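Local coordinates for GTP-binding protein (Thermus thermophilus, PDB 2DBY) that binds GDP through its OBG-type G domain and is probably a ribosome-associated ATPase of the YchF/OLA1 subfamily, at residues 283-288 / 354-359; 288-293 / 359-364; 325-330 / 345-350. All coordinates share one frame; numbering follows the deposited sequence.

Interaction 1: residues 283-288 / 354-359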
loop_
_atom_site.group_PDB
_atom_site.type_symbol
_atom_site.label_atom_id
_atom_site.label_comp_id
_atom_site.label_asym_id
_atom_site.label_seq_id
_atom_site.Cartn_x
_atom_site.Cartn_y
_atom_site.Cartn_z
ATOM N N ASP A 283 3.472 3.847 -0.904
ATOM C CA ASP A 283 4.382 4.932 -0.485
ATOM C C ASP A 283 3.792 5.753 0.654
ATOM O O ASP A 283 3.774 6.982 0.610
ATOM C CB ASP A 283 4.674 5.860 -1.661
ATOM C CG ASP A 283 5.917 6.710 -1.444
ATOM O OD1 ASP A 283 6.072 7.712 -2.172
ATOM O OD2 ASP A 283 6.746 6.376 -0.561
ATOM N N LEU A 284 3.341 5.067 1.696
ATOM C CA LEU A 284 2.697 5.749 2.808
ATOM C C LEU A 284 3.563 5.854 4.046
ATOM O O LEU A 284 4.558 5.139 4.191
ATOM C CB LEU A 284 1.419 5.001 3.170
ATOM C CG LEU A 284 0.463 4.773 2.002
ATOM C CD1 LEU A 284 -0.683 3.883 2.473
ATOM C CD2 LEU A 284 -0.047 6.124 1.489
ATOM N N LEU A 285 3.178 6.767 4.933
ATOM C CA LEU A 285 3.876 6.926 6.209
ATOM C C LEU A 285 2.839 7.190 7.286
ATOM O O LEU A 285 1.714 7.624 7.005
ATOM C CB LEU A 285 4.935 8.043 6.144
ATOM C CG LEU A 285 4.613 9.469 5.704
ATOM C CD1 LEU A 285 4.019 10.249 6.873
ATOM C CD2 LEU A 285 5.911 10.146 5.214
ATOM N N THR A 286 3.211 6.880 8.525
ATOM C CA THR A 286 2.346 7.052 9.670
ATOM C C THR A 286 2.765 8.250 10.516
ATOM O O THR A 286 3.959 8.434 10.746
ATOM C CB THR A 286 2.448 5.826 10.623
ATOM O OG1 THR A 286 2.091 4.629 9.913
ATOM C CG2 THR A 286 1.549 6.006 11.845
ATOM N N PHE A 287 1.803 9.077 10.939
ATOM C CA PHE A 287 2.128 10.142 11.902
ATOM C C PHE A 287 1.121 9.931 13.034
ATOM O O PHE A 287 0.086 9.261 12.837
ATOM C CB PHE A 287 2.069 11.566 11.296
ATOM C CG PHE A 287 0.687 12.111 11.061
ATOM C CD1 PHE A 287 -0.063 12.642 12.113
ATOM C CD2 PHE A 287 0.151 12.142 9.773
ATOM C CE1 PHE A 287 -1.326 13.200 11.886
ATOM C CE2 PHE A 287 -1.103 12.695 9.542
ATOM C CZ PHE A 287 -1.845 13.225 10.595
ATOM N N PHE A 288 1.418 10.455 14.225
ATOM C CA PHE A 288 0.548 10.237 15.371
ATOM C C PHE A 288 0.014 11.501 16.018
ATOM O O PHE A 288 0.586 12.568 15.861
ATOM C CB PHE A 288 1.320 9.519 16.515
ATOM C CG PHE A 288 1.973 8.226 16.111
ATOM C CD1 PHE A 288 3.299 8.196 15.700
ATOM C CD2 PHE A 288 1.253 7.035 16.153
ATOM C CE1 PHE A 288 3.912 6.978 15.329
ATOM C CE2 PHE A 288 1.845 5.818 15.786
ATOM C CZ PHE A 288 3.184 5.793 15.373
ATOM N N TYR A 354 6.584 22.172 5.688
ATOM C CA TYR A 354 7.136 20.966 6.301
ATOM C C TYR A 354 6.562 19.652 5.771
ATOM O O TYR A 354 5.351 19.457 5.788
ATOM C CB TYR A 354 6.920 21.021 7.814
ATOM C CG TYR A 354 7.431 19.804 8.519
ATOM C CD1 TYR A 354 8.797 19.517 8.545
ATOM C CD2 TYR A 354 6.553 18.914 9.144
ATOM C CE1 TYR A 354 9.281 18.381 9.171
ATOM C CE2 TYR A 354 7.026 17.765 9.781
ATOM C CZ TYR A 354 8.393 17.507 9.787
ATOM O OH TYR A 354 8.887 16.381 10.400
ATOM N N GLU A 355 7.438 18.766 5.293
ATOM C CA GLU A 355 7.007 17.456 4.821
ATOM C C GLU A 355 7.020 16.514 6.029
ATOM O O GLU A 355 8.060 16.335 6.684
ATOM C CB GLU A 355 7.946 16.936 3.723
ATOM C CG GLU A 355 7.567 17.453 2.333
ATOM C CD GLU A 355 8.634 17.207 1.278
ATOM O OE1 GLU A 355 9.191 16.091 1.227
ATOM O OE2 GLU A 355 8.904 18.138 0.490
ATOM N N VAL A 356 5.867 15.917 6.325
ATOM C CA VAL A 356 5.754 15.014 7.466
ATOM C C VAL A 356 6.660 13.804 7.312
ATOM O O VAL A 356 6.840 13.272 6.214
ATOM C CB VAL A 356 4.305 14.545 7.661
ATOM C CG1 VAL A 356 4.223 13.586 8.849
ATOM C CG2 VAL A 356 3.404 15.749 7.911
ATOM N N GLN A 357 7.234 13.360 8.420
ATOM C CA GLN A 357 8.124 12.210 8.381
ATOM C C GLN A 357 7.469 11.074 9.149
ATOM O O GLN A 357 6.714 11.311 10.080
ATOM C CB GLN A 357 9.472 12.569 9.020
ATOM C CG GLN A 357 10.259 13.619 8.244
ATOM C CD GLN A 357 11.482 14.106 9.017
ATOM O OE1 GLN A 357 11.376 14.958 9.904
ATOM N NE2 GLN A 357 12.645 13.547 8.696
ATOM N N ASP A 358 7.753 9.841 8.753
ATOM C CA ASP A 358 7.167 8.717 9.443
ATOM C C ASP A 358 7.562 8.794 10.927
ATOM O O ASP A 358 8.715 9.090 11.259
ATOM C CB ASP A 358 7.678 7.415 8.842
ATOM C CG ASP A 358 6.978 6.220 9.404
ATOM O OD1 ASP A 358 7.456 5.652 10.411
ATOM O OD2 ASP A 358 5.935 5.860 8.835
ATOM N N GLY A 359 6.589 8.547 11.798
ATOM C CA GLY A 359 6.821 8.575 13.238
ATOM C C GLY A 359 6.622 9.925 13.908
ATOM O O GLY A 359 6.700 10.041 15.142
HETATM O O HOH W 1 6.572 4.549 6.091
HETATM O O HOH W 2 4.710 3.648 9.831
#
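The Phe288 ring has the methyl CG2 of Thr286 over one face, set toward the rim. At its edge, close to the ring plane, lies the carbonyl of Gly359, with Phe288 CD1 3.9 Å from Gly359 O. The Phe287 ring stacks on Trp298. Its root meets the loop, where Phe287 CB touches Val356 CG1 at 3.8 Å. The carboxylate of Asp358 is the third flat group. Its CG is anti to the backbone N (chi1 -173°), so OD2 reaches back to the strand. Thr286 N donates an almost straight bond (176°) to Asp358 OD2 at 2.9 Å, arriving from above the carboxylate plane. Two waters also donate to OD2: one bridges to Leu284 O, the other to Thr286 OG1, which also bonds to Tyr279. The strand belongs to a ubiquitin-like (beta-grasp) domain, consistent with a TGS domain, and residues 354-359 lead into its last strand. Gly359 N donates to Thr286 O at 2.8 Å, nearly along the C=O axis. Leu285 has its CG in the crowded position between N and the carbonyl carbon (chi1 55°). Its CD2 packs on Val356 O at 3.4 Å, and its side chain crosses that of Val356 obliquely, CD1 against CG1. An alanine here would probably loosen the loop at Val356, since both methyl contacts would go. Asp358 OD1 forms a salt bridge with Arg49.

Interaction 2: residues 288-293 / 359-364. With FMT (formic acid), chain D.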
loop_
_atom_site.group_PDB
_atom_site.type_symbol
_atom_site.label_atom_id
_atom_site.label_comp_id
_atom_site.label_asym_id
_atom_site.label_seq_id
_atom_site.Cartn_x
_atom_site.Cartn_y
_atom_site.Cartn_z
ATOM N N PHE A 288 1.418 10.455 14.225
ATOM C CA PHE A 288 0.548 10.237 15.371
ATOM C C PHE A 288 0.014 11.501 16.018
ATOM O O PHE A 288 0.586 12.568 15.861
ATOM C CB PHE A 288 1.320 9.519 16.515
ATOM C CG PHE A 288 1.973 8.226 16.111
ATOM C CD1 PHE A 288 3.299 8.196 15.700
ATOM C CD2 PHE A 288 1.253 7.035 16.153
ATOM C CE1 PHE A 288 3.912 6.978 15.329
ATOM C CE2 PHE A 288 1.845 5.818 15.786
ATOM C CZ PHE A 288 3.184 5.793 15.373
ATOM N N THR A 289 -1.101 11.356 16.721
ATOM C CA THR A 289 -1.593 12.439 17.576
ATOM C C THR A 289 -1.567 11.710 18.925
ATOM O O THR A 289 -1.982 10.545 19.027
ATOM C CB THR A 289 -2.994 12.969 17.195
ATOM O OG1 THR A 289 -3.942 11.906 17.078
ATOM C CG2 THR A 289 -2.889 13.742 15.908
ATOM N N ALA A 290 -1.064 12.366 19.962
ATOM C CA ALA A 290 -0.942 11.683 21.241
ATOM C C ALA A 290 -1.143 12.612 22.427
ATOM O O ALA A 290 -0.635 13.730 22.446
ATOM C CB ALA A 290 0.424 11.018 21.337
ATOM N N GLY A 291 -1.887 12.109 23.402
ATOM C CA GLY A 291 -2.188 12.865 24.601
ATOM C C GLY A 291 -2.924 11.983 25.587
ATOM O O GLY A 291 -3.187 10.810 25.324
ATOM N N GLU A 292 -3.293 12.550 26.728
ATOM C CA GLU A 292 -3.974 11.767 27.757
ATOM C C GLU A 292 -5.295 11.162 27.314
ATOM O O GLU A 292 -5.713 10.124 27.832
ATOM C CB GLU A 292 -4.220 12.623 29.000
ATOM C CG GLU A 292 -4.104 11.833 30.288
ATOM C CD GLU A 292 -4.595 12.593 31.513
ATOM O OE1 GLU A 292 -4.297 13.806 31.627
ATOM O OE2 GLU A 292 -5.272 11.966 32.363
ATOM N N LYS A 293 -5.967 11.800 26.363
ATOM C CA LYS A 293 -7.250 11.270 25.927
ATOM C C LYS A 293 -7.186 10.187 24.865
ATOM O O LYS A 293 -8.080 9.344 24.792
ATOM C CB LYS A 293 -8.152 12.398 25.421
ATOM C CG LYS A 293 -7.397 13.570 24.825
ATOM C CD LYS A 293 -6.398 13.135 23.762
ATOM C CE LYS A 293 -5.322 14.184 23.603
ATOM N NZ LYS A 293 -4.722 14.497 24.932
ATOM N N GLY A 359 6.589 8.547 11.798
ATOM C CA GLY A 359 6.821 8.575 13.238
ATOM C C GLY A 359 6.622 9.925 13.908
ATOM O O GLY A 359 6.700 10.041 15.142
ATOM N N ASP A 360 6.377 10.959 13.117
ATOM C CA ASP A 360 6.160 12.295 13.686
ATOM C C ASP A 360 4.901 12.317 14.546
ATOM O O ASP A 360 3.897 11.690 14.192
ATOM C CB ASP A 360 5.951 13.330 12.568
ATOM C CG ASP A 360 7.248 13.867 11.995
ATOM O OD1 ASP A 360 8.315 13.611 12.584
ATOM O OD2 ASP A 360 7.186 14.570 10.954
ATOM N N VAL A 361 4.943 13.035 15.670
ATOM C CA VAL A 361 3.755 13.201 16.492
ATOM C C VAL A 361 3.438 14.681 16.268
ATOM O O VAL A 361 4.329 15.521 16.402
ATOM C CB VAL A 361 4.023 12.967 17.979
ATOM C CG1 VAL A 361 2.716 13.107 18.756
ATOM C CG2 VAL A 361 4.606 11.560 18.182
ATOM N N ILE A 362 2.183 14.988 15.951
ATOM C CA ILE A 362 1.781 16.360 15.634
ATOM C C ILE A 362 0.623 16.909 16.460
ATOM O O ILE A 362 -0.330 16.179 16.789
ATOM C CB ILE A 362 1.365 16.450 14.128
ATOM C CG1 ILE A 362 2.527 15.999 13.239
ATOM C CG2 ILE A 362 0.957 17.864 13.766
ATOM C CD1 ILE A 362 2.113 15.801 11.758
ATOM N N TYR A 363 0.719 18.194 16.814
ATOM C CA TYR A 363 -0.376 18.870 17.512
ATOM C C TYR A 363 -0.549 20.184 16.725
ATOM O O TYR A 363 0.357 21.021 16.694
ATOM C CB TYR A 363 -0.050 19.171 18.982
ATOM C CG TYR A 363 -1.284 19.647 19.722
ATOM C CD1 TYR A 363 -2.300 18.757 20.059
ATOM C CD2 TYR A 363 -1.476 20.999 20.009
ATOM C CE1 TYR A 363 -3.482 19.199 20.661
ATOM C CE2 TYR A 363 -2.649 21.449 20.609
ATOM C CZ TYR A 363 -3.645 20.542 20.930
ATOM O OH TYR A 363 -4.810 20.967 21.525
ATOM N N VAL A 364 -1.691 20.336 16.072
ATOM C CA VAL A 364 -1.946 21.508 15.231
ATOM C C VAL A 364 -2.426 22.736 15.990
ATOM O O VAL A 364 -3.364 22.666 16.783
ATOM C CB VAL A 364 -2.991 21.192 14.142
ATOM C CG1 VAL A 364 -3.118 22.376 13.176
ATOM C CG2 VAL A 364 -2.599 19.919 13.388
HETATM C C FMT D . -4.197 17.496 16.776
HETATM O O1 FMT D . -3.819 18.602 16.460
HETATM O O2 FMT D . -5.395 17.339 17.368
HETATM O O HOH W 3 -0.761 15.064 19.299
#
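Phe288 is gripped at both backbone polar atoms by the residues flanking Val361. Phe288 N donates to Asp360 O at 2.8 Å, and Ile362 N donates to Phe288 O at 2.9 Å. Both bonds are close to straight and run nearly along the C=O axes. The bridge is a single one, and the two strands diverge, their directions 63° apart. Phe288 has CG beside its backbone N (chi1 -55°), and its ring packs on Leu50 and Leu53 of helix 48-57.

Val361 holds CG1 anti to its backbone N (chi1 -178°). In that position CG1 lies 4.0 Å from Ala290 CB, and it also touches the carbonyl oxygen of Phe288. The other branch, CG2, faces the Phe288 CB. Ala290 CB also packs on Phe57.

Thr289 splits its two branches between different partners. OG1 takes the crowded position between N and the carbonyl carbon, and there it bonds to Trp298 NE1. CG2 sits beside the backbone N and reaches Ile362 O at 3.6 Å. Past Phe288 the backbones no longer bond directly. A water fills in, accepting from Ala290 N at 2.8 Å and donating to Ile362 O.

Asp360 points away from the 288-293 segment. Its OD2 bonds to Tyr354 OH and accepts from Gln357 N. At the far end, a formic acid, probably from the crystallisation liquor, accepts through O1 from Val364 N at 2.8 Å.

The first strand of the domain bonded to its last, through one bridge of parallel type, is the central pairing of the beta-grasp fold, here in the ubiquitin-like C-terminal domain.

Interaction 3: residues 325-330 / 345-350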
loop_
_atom_site.group_PDB
_atom_site.type_symbol
_atom_site.label_atom_id
_atom_site.label_comp_id
_atom_site.label_asym_id
_atom_site.label_seq_id
_atom_site.Cartn_x
_atom_site.Cartn_y
_atom_site.Cartn_z
ATOM N N GLU A 325 3.085 21.802 16.218
ATOM C CA GLU A 325 4.174 21.313 17.040
ATOM C C GLU A 325 4.447 19.918 16.470
ATOM O O GLU A 325 3.515 19.153 16.208
ATOM C CB GLU A 325 3.727 21.200 18.496
ATOM C CG GLU A 325 3.203 22.496 19.123
ATOM C CD GLU A 325 2.367 22.236 20.371
ATOM O OE1 GLU A 325 2.836 21.513 21.276
ATOM O OE2 GLU A 325 1.233 22.753 20.449
ATOM N N VAL A 326 5.720 19.592 16.289
ATOM C CA VAL A 326 6.121 18.309 15.736
ATOM C C VAL A 326 7.311 17.757 16.495
ATOM O O VAL A 326 8.246 18.490 16.818
ATOM C CB VAL A 326 6.560 18.452 14.263
ATOM C CG1 VAL A 326 6.936 17.082 13.685
ATOM C CG2 VAL A 326 5.463 19.118 13.458
ATOM N N ILE A 327 7.280 16.458 16.764
ATOM C CA ILE A 327 8.378 15.805 17.458
ATOM C C ILE A 327 8.311 14.317 17.152
ATOM O O ILE A 327 7.225 13.745 17.101
ATOM C CB ILE A 327 8.287 16.040 19.005
ATOM C CG1 ILE A 327 9.418 15.288 19.726
ATOM C CG2 ILE A 327 6.909 15.585 19.526
ATOM C CD1 ILE A 327 9.412 15.462 21.248
ATOM N N PRO A 328 9.464 13.688 16.886
ATOM C CA PRO A 328 9.556 12.253 16.590
ATOM C C PRO A 328 8.977 11.509 17.787
ATOM O O PRO A 328 9.242 11.870 18.935
ATOM C CB PRO A 328 11.043 12.024 16.468
ATOM C CG PRO A 328 11.547 13.332 15.944
ATOM C CD PRO A 328 10.763 14.354 16.702
ATOM N N TRP A 329 8.204 10.459 17.536
ATOM C CA TRP A 329 7.576 9.751 18.637
ATOM C C TRP A 329 8.566 9.279 19.692
ATOM O O TRP A 329 8.255 9.287 20.878
ATOM C CB TRP A 329 6.797 8.529 18.120
ATOM C CG TRP A 329 7.712 7.422 17.687
ATOM C CD1 TRP A 329 8.350 7.307 16.481
ATOM C CD2 TRP A 329 8.160 6.319 18.482
ATOM N NE1 TRP A 329 9.165 6.212 16.475
ATOM C CE2 TRP A 329 9.070 5.584 17.693
ATOM C CE3 TRP A 329 7.888 5.884 19.789
ATOM C CZ2 TRP A 329 9.712 4.437 18.162
ATOM C CZ3 TRP A 329 8.534 4.729 20.256
ATOM C CH2 TRP A 329 9.431 4.029 19.439
ATOM N N ASP A 330 9.748 8.861 19.255
ATOM C CA ASP A 330 10.737 8.340 20.187
ATOM C C ASP A 330 11.266 9.418 21.125
ATOM O O ASP A 330 11.616 9.130 22.273
ATOM C CB ASP A 330 11.901 7.698 19.438
ATOM C CG ASP A 330 12.472 8.598 18.373
ATOM O OD1 ASP A 330 13.712 8.727 18.289
ATOM O OD2 ASP A 330 11.684 9.170 17.610
ATOM N N GLY A 345 13.407 21.174 24.772
ATOM C CA GLY A 345 13.639 21.808 23.489
ATOM C C GLY A 345 13.600 20.815 22.332
ATOM O O GLY A 345 14.328 20.963 21.339
ATOM N N TRP A 346 12.748 19.799 22.448
ATOM C CA TRP A 346 12.638 18.790 21.396
ATOM C C TRP A 346 11.384 18.962 20.546
ATOM O O TRP A 346 11.207 18.268 19.534
ATOM C CB TRP A 346 12.648 17.379 22.001
ATOM C CG TRP A 346 13.988 16.955 22.547
ATOM C CD1 TRP A 346 15.199 17.545 22.301
ATOM C CD2 TRP A 346 14.256 15.829 23.388
ATOM N NE1 TRP A 346 16.200 16.853 22.936
ATOM C CE2 TRP A 346 15.651 15.794 23.611
ATOM C CE3 TRP A 346 13.455 14.845 23.976
ATOM C CZ2 TRP A 346 16.263 14.810 24.395
ATOM C CZ3 TRP A 346 14.062 13.864 24.760
ATOM C CH2 TRP A 346 15.456 13.855 24.959
ATOM N N VAL A 347 10.508 19.875 20.949
ATOM C CA VAL A 347 9.278 20.105 20.202
ATOM C C VAL A 347 9.475 21.225 19.200
ATOM O O VAL A 347 9.819 22.351 19.570
ATOM C CB VAL A 347 8.108 20.461 21.136
ATOM C CG1 VAL A 347 6.888 20.880 20.321
ATOM C CG2 VAL A 347 7.769 19.248 22.024
ATOM N N ARG A 348 9.258 20.914 17.925
ATOM C CA ARG A 348 9.420 21.891 16.855
ATOM C C ARG A 348 8.114 22.533 16.407
ATOM O O ARG A 348 7.038 21.942 16.505
ATOM C CB ARG A 348 10.090 21.237 15.640
ATOM C CG ARG A 348 11.608 21.162 15.716
ATOM C CD ARG A 348 12.149 19.879 15.093
ATOM N NE ARG A 348 11.514 19.540 13.817
ATOM C CZ ARG A 348 11.083 18.317 13.505
ATOM N NH1 ARG A 348 11.223 17.328 14.379
ATOM N NH2 ARG A 348 10.508 18.078 12.330
ATOM N N LEU A 349 8.215 23.770 15.934
ATOM C CA LEU A 349 7.053 24.465 15.417
ATOM C C LEU A 349 7.333 24.467 13.919
ATOM O O LEU A 349 8.291 25.094 13.463
ATOM C CB LEU A 349 6.978 25.892 15.983
ATOM C CG LEU A 349 6.646 25.981 17.481
ATOM C CD1 LEU A 349 6.675 27.437 17.946
ATOM C CD2 LEU A 349 5.269 25.372 17.741
ATOM N N GLU A 350 6.526 23.728 13.163
ATOM C CA GLU A 350 6.718 23.627 11.720
ATOM C C GLU A 350 5.610 24.335 10.964
ATOM O O GLU A 350 4.464 24.396 11.429
ATOM C CB GLU A 350 6.767 22.156 11.295
ATOM C CG GLU A 350 7.918 21.368 11.889
ATOM C CD GLU A 350 9.273 21.717 11.277
ATOM O OE1 GLU A 350 10.268 21.030 11.611
ATOM O OE2 GLU A 350 9.347 22.665 10.468
#
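Residues 345-350 run from a helix end into an edge strand, antiparallel to strand 323-328 of the beta-grasp domain. Gly345 closes helix 338-343 in a Schellman motif. Trp346 follows, with its CB 3.8 Å from Ile327 CD1, while its ring makes a cation-pi contact with Lys331. Ile327 is extended, CG1 anti to the backbone N, and lies along the Trp346 carbonyl. Val347 crosses Glu325 obliquely, its CG1 3.7 Å from Glu325 CB. Arg348 forms the hydrogen-bonded pair with Val326: Arg348 N donates to Val326 O at 2.9 Å, and Val326 N donates to Arg348 O at 2.7 Å. Its side chain bends at chi2 and chi3. This lays one guanidinium face over Val326 O, with Pro328 CD at the edge. Leu349 lies alongside Glu325, CD2 touching Glu325 CG at 3.8 Å. Glu325 OE1 itself forms a salt bridge with Lys342. Glu350 crosses Val326 at about a right angle, its CG 3.7 Å from Val326 CG2. Its OE1 is gripped side-on by Arg348, near the guanidinium plane. The anti lone pair of Glu350 OE1 accepts from Arg348 NE at 2.9 Å and from Arg348 NH2 at 3.0 Å.

All three interactions lie in the ubiquitin-like C-terminal domain, away from the GDP site. Their centres are 10 to 13 Å apart. Interactions 1 and 2 follow one another along strand 284-290 and share Phe288 and Gly359. Interaction 3 falls between their segments in the chain. It joins strand 323-328 to edge strand 348-350, and strand 323-328 also pairs with strand 360-365 of interaction 2. Strand 360-365 thus connects the first strand to the three-stranded sheet. Polar contacts tie the sites together: Gly359 O accepts from Trp329 N, and Tyr354 OH bonds to Asp360 OD2. Segments distant in sequence are thereby closed into one compact domain.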